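Local coordinates for SprT-like domain-containing protein Spartan (Homo sapiens, PDB 6MDW) that cleaves proteins covalently cross-linked to DNA, acting as a DNA-dependent zinc metalloprotease that protects genome integrity during replication, at residues P23-L28 against E87-E92. Numbering follows the deposited sequence. Where two conformers were deposited one is given.
With ZN (zinc ion), chain F.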
ATOM      1  N   PRO A  23      18.158  -0.832   3.765  1.00 16.81           N
ATOM      2  CA  PRO A  23      17.305   0.287   3.370  1.00 16.03           C
ATOM      3  C   PRO A  23      17.003   1.189   4.575  1.00 14.80           C
ATOM      4  O   PRO A  23      16.964   0.738   5.732  1.00 20.25           O
ATOM      5  CB  PRO A  23      16.043  -0.418   2.850  1.00 18.37           C
ATOM      6  CG  PRO A  23      16.026  -1.723   3.597  1.00 21.25           C
ATOM      7  CD  PRO A  23      17.478  -2.132   3.700  1.00 20.45           C
ATOM      8  N   ASP A  24      16.817   2.479   4.299  1.00 14.64           N
ATOM      9  CA  ASP A  24      16.470   3.458   5.293  1.00 14.13           C
ATOM     10  C   ASP A  24      15.077   3.975   4.939  1.00 14.01           C
ATOM     11  O   ASP A  24      14.935   4.971   4.231  1.00 13.37           O
ATOM     12  CB  ASP A  24      17.521   4.568   5.351  1.00 15.67           C
ATOM     13  CG  ASP A  24      17.356   5.499   6.535  1.00 20.55           C
ATOM     14  OD1 ASP A  24      16.251   5.547   7.110  1.00 19.36           O
ATOM     15  OD2 ASP A  24      18.350   6.188   6.863  1.00 25.32           O
ATOM     16  N   LEU A  25      14.054   3.244   5.373  1.00 11.53           N
ATOM     17  CA  LEU A  25      12.663   3.558   4.996  1.00 11.32           C
ATOM     18  C   LEU A  25      12.288   4.979   5.427  1.00 12.95           C
ATOM     19  O   LEU A  25      11.615   5.702   4.679  1.00 11.61           O
ATOM     20  CB  LEU A  25      11.737   2.537   5.655  1.00 12.47           C
ATOM     21  CG  LEU A  25      10.253   2.804   5.528  1.00 12.06           C
ATOM     22  CD1 LEU A  25       9.819   2.841   4.068  1.00 15.40           C
ATOM     23  CD2 LEU A  25       9.461   1.758   6.321  1.00 14.22           C
ATOM     24  N   GLN A  26      12.711   5.424   6.614  1.00 11.59           N
ATOM     25  CA  GLN A  26      12.381   6.767   7.104  0.50 13.67           C
ATOM     26  C   GLN A  26      13.005   7.810   6.174  1.00 11.38           C
ATOM     27  O   GLN A  26      12.337   8.797   5.761  1.00 13.07           O
ATOM     28  CB  GLN A  26      12.849   6.970   8.547  0.50 15.90           C
ATOM     29  CG  GLN A  26      12.060   6.137   9.545  0.50 15.32           C
ATOM     30  CD  GLN A  26      10.585   6.196   9.242  0.50 17.02           C
ATOM     31  OE1 GLN A  26       9.999   7.270   9.124  0.50 16.50           O
ATOM     32  NE2 GLN A  26       9.974   5.033   9.086  0.50 14.65           N
ATOM     33  N   ALA A  27      14.273   7.611   5.817  1.00 10.89           N
ATOM     34  CA  ALA A  27      14.963   8.551   4.920  1.00 13.62           C
ATOM     35  C   ALA A  27      14.247   8.635   3.573  1.00 12.46           C
ATOM     36  O   ALA A  27      14.108   9.755   3.030  1.00 12.36           O
ATOM     37  CB  ALA A  27      16.417   8.199   4.714  1.00 14.01           C
ATOM     38  N   LEU A  28      13.808   7.486   3.023  1.00  9.98           N
ATOM     39  CA  LEU A  28      13.128   7.477   1.731  1.00  9.42           C
ATOM     40  C   LEU A  28      11.831   8.270   1.838  1.00 12.24           C
ATOM     41  O   LEU A  28      11.486   9.051   0.937  1.00 10.81           O
ATOM     42  CB  LEU A  28      12.809   6.048   1.286  1.00 10.81           C
ATOM     43  CG  LEU A  28      13.994   5.190   0.866  1.00 14.09           C
ATOM     44  CD1 LEU A  28      13.527   3.767   0.603  1.00 15.53           C
ATOM     45  CD2 LEU A  28      14.676   5.729  -0.376  1.00 15.86           C
ATOM     46  N   GLU A  87       8.870   1.626  -5.430  1.00  6.67           N
ATOM     47  CA  GLU A  87       7.630   1.715  -6.181  1.00  7.25           C
ATOM     48  C   GLU A  87       6.426   1.392  -5.281  1.00  6.70           C
ATOM     49  O   GLU A  87       5.360   1.998  -5.417  1.00  8.00           O
ATOM     50  CB  GLU A  87       7.662   0.859  -7.448  1.00  7.82           C
ATOM     51  CG  GLU A  87       8.619   1.417  -8.474  1.00  8.62           C
ATOM     52  CD  GLU A  87       8.880   0.574  -9.703  1.00 11.72           C
ATOM     53  OE1 GLU A  87       8.552  -0.630  -9.696  1.00 12.96           O
ATOM     54  OE2 GLU A  87       9.524   1.115 -10.660  1.00 11.30           O
ATOM     55  N   THR A  88       6.596   0.467  -4.332  1.00  5.64           N
ATOM     56  CA  THR A  88       5.505   0.149  -3.404  1.00  6.66           C
ATOM     57  C   THR A  88       5.251   1.358  -2.488  1.00  6.25           C
ATOM     58  O   THR A  88       4.114   1.782  -2.274  1.00  6.98           O
ATOM     59  CB  THR A  88       5.787  -1.118  -2.576  1.00  7.60           C
ATOM     60  OG1 THR A  88       5.980  -2.207  -3.490  1.00  8.65           O
ATOM     61  CG2 THR A  88       4.653  -1.398  -1.620  1.00  8.14           C
ATOM     62  N   LEU A  89       6.337   1.934  -1.950  1.00  6.60           N
ATOM     63  CA  LEU A  89       6.194   3.057  -1.030  1.00  6.85           C
ATOM     64  C   LEU A  89       5.520   4.219  -1.769  1.00  6.08           C
ATOM     65  O   LEU A  89       4.625   4.859  -1.229  1.00  6.80           O
ATOM     66  CB  LEU A  89       7.573   3.469  -0.511  1.00  7.54           C
ATOM     67  CG  LEU A  89       7.612   4.754   0.326  1.00  8.99           C
ATOM     68  CD1 LEU A  89       6.688   4.716   1.513  1.00  8.47           C
ATOM     69  CD2 LEU A  89       9.025   5.068   0.764  1.00  9.31           C
ATOM     70  N   LEU A  90       5.975   4.497  -3.006  1.00  6.65           N
ATOM     71  CA  LEU A  90       5.443   5.679  -3.722  1.00  7.34           C
ATOM     72  C   LEU A  90       3.957   5.466  -4.024  1.00  6.05           C
ATOM     73  O   LEU A  90       3.165   6.393  -3.939  1.00  6.95           O
ATOM     74  CB  LEU A  90       6.276   5.952  -4.971  1.00  6.54           C
ATOM     75  CG  LEU A  90       7.616   6.613  -4.707  1.00  7.07           C
ATOM     76  CD1 LEU A  90       8.460   6.561  -5.954  1.00  7.60           C
ATOM     77  CD2 LEU A  90       7.452   8.031  -4.172  1.00  8.79           C
ATOM     78  N   HIS A  91       3.572   4.227  -4.385  1.00  5.60           N
ATOM     79  CA  HIS A  91       2.173   3.898  -4.601  1.00  6.99           C
ATOM     80  C   HIS A  91       1.336   4.223  -3.357  1.00  6.17           C
ATOM     81  O   HIS A  91       0.321   4.902  -3.440  1.00  5.78           O
ATOM     82  CB  HIS A  91       2.050   2.424  -5.002  1.00  7.48           C
ATOM     83  CG  HIS A  91       0.664   1.923  -5.223  1.00  7.54           C
ATOM     84  ND1 HIS A  91       0.239   1.447  -6.463  1.00  8.93           N
ATOM     85  CD2 HIS A  91      -0.390   1.780  -4.381  1.00  9.51           C
ATOM     86  CE1 HIS A  91      -1.025   1.063  -6.351  1.00  8.03           C
ATOM     87  NE2 HIS A  91      -1.444   1.266  -5.093  1.00  7.98           N
ATOM     88  N   GLU A  92       1.796   3.751  -2.196  1.00  6.00           N
ATOM     89  CA  GLU A  92       1.083   4.015  -0.963  1.00  6.06           C
ATOM     90  C   GLU A  92       1.043   5.515  -0.646  1.00  6.26           C
ATOM     91  O   GLU A  92       0.044   6.023  -0.160  1.00  7.47           O
ATOM     92  CB  GLU A  92       1.695   3.267   0.228  1.00  6.88           C
ATOM     93  CG  GLU A  92       1.694   1.753   0.069  1.00 10.44           C
ATOM     94  CD  GLU A  92       0.352   1.165  -0.289  1.00 14.14           C
ATOM     95  OE1 GLU A  92      -0.708   1.680   0.130  1.00 13.37           O
ATOM     96  OE2 GLU A  92       0.372   0.158  -1.045  1.00 26.11           O
TER
HETATM   97 ZN    ZN F 805      -3.302   0.842  -4.390  1.00 11.10          ZN
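Leu89 meets Leu25 and Leu28 through a single methyl group, a compact example of how a metalloprotease's zinc-binding helix is packed from behind. All the contact across the segments is apolar. Leu89 CD2 lies 3.9 Å from Leu28 CB and 4.1 Å from Leu25 CD1, so one branch touches two residues about a helical turn apart. Leu28 offers the root of its side chain, whereas Leu25 reaches in with a terminal methyl, its side chain lying aslant that of Leu89. The CA-CB bond of Leu89 points toward helix 25-36, and with CG anti to the backbone N (chi1 172°) its CD2 comes to lie against both leucines. Val46 of strand 45-49 touches both Leu25 and Leu89, and Phe32 adds to the packing around Leu89.

Hydrogen bonding plays no part between the two segments; within 23-28, Asp24 is the N-cap of helix 25-36: its OD1 accepts from Ala27 N at 3.1 Å, a nearly straight bond (162°) that arrives well above the carboxylate plane.

Metal binding belongs to another face of helix 82-100. Two residues beyond Leu89, His91 NE2 binds the zinc ion at 2.0 Å, while its ND1 is hydrogen-bonded to Thr130 O, which should fix the rotation of the ring. His91, active-site Glu92 and His95 form the HExxH motif of the SprT-like protease on this helix, backed by helix 25-36; His110, beyond it, is the third histidine ligand.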